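Local coordinates for taurocyamine kinase (Schistosoma mansoni, PDB 4WOD), which reversibly transfers phosphate between ATP and the guanidino group of taurocyamine, a magnesium-dependent phosphagen kinase built from two approximate repeats, at residues Phe479-Arg484 with Ser642-Ile647. The protein carries 4 engineered substitutions. Residues are numbered along the deposited sequence; the frame is centred on the assembly and turned at random.
Sequences FIVSTR and SVLLKI
R484 and S642 are joined by two backbone bonds: S642 N donates to R484 O at 2.7 Å, and R484 N returns the bond to S642 O. Their side chains share a face of the sheet with S482 and L644, and a water bridges them, accepting from R484 NH1 at 3.1 Å and lying 2.8 Å from S642 OG. The arginine gets there by running extended from CG to NE, its CG anti to the backbone N (chi1 -175°). Further along, L644 is held through both its N and its O: L644 N donates to S482 O, and L644 O accepts from V481 N at 2.7 Å. V481 and L644 lie side by side, CB to CB 3.8 Å, while V481 CG2 meets the K646 stem at CG, the two side chains crossing at about a right angle. At the far end F479 O takes a bond from K646 N and also has L645 CD1 against it. The other face is mostly apolar: I480 puts CG1 on L645 CD1 (3.8 Å) and CG2 on V643 CB (4.1 Å), and T483 lies alongside V643, its OG1 approaching V643 CG1. Strands 480-489 and 639-646 are adjacent inner strands in the eight-stranded antiparallel sheet of the phosphagen kinase C-terminal domain, and S482, T483, R484, S642, V643 and L644 are all predicted to bind ATP. The chain turns a corner at V481, and the buried S482 N has no partner in the model. Strand 588-595 flanks one side, with G596 O just beyond it accepting from T483 OG1; strand 682-687 flanks the other, bonded through V643 and L645. Helix 695-715 packs on F479 and V643. R589, another predicted ATP ligand, brings NH1 close to R484 NH2, positive charge that would suit phosphates.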
loop_
_atom_site.group_PDB
_atom_site.type_symbol
_atom_site.label_atom_id
_atom_site.label_comp_id
_atom_site.label_asym_id
_atom_site.label_seq_id
_atom_site.Cartn_x
_atom_site.Cartn_y
_atom_site.Cartn_z
ATOM N N PHE A 479 24.726 32.158 7.645
ATOM C CA PHE A 479 23.876 32.097 6.480
ATOM C C PHE A 479 23.633 30.606 6.269
ATOM O O PHE A 479 22.562 30.183 5.833
ATOM C CB PHE A 479 24.533 32.750 5.265
ATOM C CG PHE A 479 24.576 34.245 5.338
ATOM C CD1 PHE A 479 25.669 34.897 5.888
ATOM C CD2 PHE A 479 23.512 35.000 4.874
ATOM C CE1 PHE A 479 25.701 36.277 5.957
ATOM C CE2 PHE A 479 23.540 36.378 4.942
ATOM C CZ PHE A 479 24.634 37.017 5.482
ATOM N N ILE A 480 24.634 29.811 6.639
ATOM C CA ILE A 480 24.613 28.374 6.388
ATOM C C ILE A 480 24.488 27.534 7.656
ATOM O O ILE A 480 25.395 27.493 8.488
ATOM C CB ILE A 480 25.873 27.938 5.629
ATOM C CG1 ILE A 480 25.906 28.624 4.260
ATOM C CG2 ILE A 480 25.915 26.407 5.510
ATOM C CD1 ILE A 480 27.208 28.438 3.495
ATOM N N VAL A 481 23.348 26.868 7.794
ATOM C CA VAL A 481 23.114 25.967 8.917
ATOM C C VAL A 481 23.962 24.698 8.818
ATOM O O VAL A 481 24.535 24.236 9.809
ATOM C CB VAL A 481 21.632 25.579 9.011
ATOM C CG1 VAL A 481 21.415 24.584 10.145
ATOM C CG2 VAL A 481 20.768 26.828 9.202
ATOM N N SER A 482 24.061 24.137 7.616
ATOM C CA SER A 482 24.833 22.910 7.437
ATOM C C SER A 482 25.157 22.644 5.972
ATOM O O SER A 482 24.493 23.153 5.071
ATOM C CB SER A 482 24.084 21.709 8.022
ATOM O OG SER A 482 22.851 21.513 7.350
ATOM N N THR A 483 26.176 21.824 5.760
ATOM C CA THR A 483 26.661 21.501 4.422
ATOM C C THR A 483 26.691 19.982 4.247
ATOM O O THR A 483 26.897 19.244 5.205
ATOM C CB THR A 483 28.064 22.111 4.190
ATOM O OG1 THR A 483 28.011 23.513 4.479
ATOM C CG2 THR A 483 28.548 21.908 2.744
ATOM N N ARG A 484 26.495 19.532 3.009
ATOM C CA ARG A 484 26.331 18.134 2.691
ATOM C C ARG A 484 26.775 17.936 1.241
ATOM O O ARG A 484 26.487 18.774 0.379
ATOM C CB ARG A 484 24.857 17.728 2.897
ATOM C CG ARG A 484 24.477 16.232 2.717
ATOM C CD ARG A 484 22.932 16.117 2.738
ATOM N NE ARG A 484 22.376 14.756 2.686
ATOM C CZ ARG A 484 21.952 14.151 1.573
ATOM N NH1 ARG A 484 22.056 14.758 0.405
ATOM N NH2 ARG A 484 21.433 12.924 1.622
ATOM N N SER A 642 25.110 20.442 -1.270
ATOM C CA SER A 642 24.014 21.275 -0.842
ATOM C C SER A 642 24.318 21.983 0.456
ATOM O O SER A 642 25.224 21.591 1.196
ATOM C CB SER A 642 22.740 20.435 -0.702
ATOM O OG SER A 642 22.856 19.518 0.368
ATOM N N VAL A 643 23.564 23.047 0.713
ATOM C CA VAL A 643 23.622 23.749 1.990
ATOM C C VAL A 643 22.225 24.031 2.494
ATOM O O VAL A 643 21.291 24.202 1.713
ATOM C CB VAL A 643 24.386 25.102 1.898
ATOM C CG1 VAL A 643 25.862 24.874 1.642
ATOM C CG2 VAL A 643 23.761 26.019 0.839
ATOM N N LEU A 644 22.088 24.082 3.812
ATOM C CA LEU A 644 20.890 24.627 4.414
ATOM C C LEU A 644 21.136 26.126 4.631
ATOM O O LEU A 644 21.908 26.517 5.510
ATOM C CB LEU A 644 20.565 23.906 5.720
ATOM C CG LEU A 644 19.131 24.054 6.211
ATOM C CD1 LEU A 644 18.166 23.935 5.041
ATOM C CD2 LEU A 644 18.849 22.992 7.245
ATOM N N LEU A 645 20.500 26.953 3.801
ATOM C CA LEU A 645 20.819 28.380 3.733
ATOM C C LEU A 645 19.715 29.286 4.293
ATOM O O LEU A 645 18.543 29.174 3.912
ATOM C CB LEU A 645 21.117 28.770 2.284
ATOM C CG LEU A 645 21.650 30.179 2.004
ATOM C CD1 LEU A 645 23.015 30.376 2.636
ATOM C CD2 LEU A 645 21.706 30.443 0.506
ATOM N N LYS A 646 20.101 30.192 5.189
ATOM C CA LYS A 646 19.173 31.198 5.715
ATOM C C LYS A 646 19.265 32.505 4.936
ATOM O O LYS A 646 20.223 33.262 5.078
ATOM C CB LYS A 646 19.439 31.465 7.195
ATOM C CG LYS A 646 19.374 30.226 8.064
ATOM C CD LYS A 646 19.372 30.589 9.534
ATOM C CE LYS A 646 20.583 31.414 9.890
ATOM N NZ LYS A 646 20.661 31.662 11.353
ATOM N N ILE A 647 18.266 32.759 4.104
ATOM C CA ILE A 647 18.205 34.005 3.358
ATOM C C ILE A 647 16.811 34.633 3.448
ATOM O O ILE A 647 16.058 34.631 2.479
ATOM C CB ILE A 647 18.607 33.793 1.874
ATOM C CG1 ILE A 647 17.937 32.548 1.291
ATOM C CG2 ILE A 647 20.109 33.654 1.746
ATOM C CD1 ILE A 647 18.191 32.370 -0.188
HETATM O O HOH W 1 23.678 17.122 -0.878
#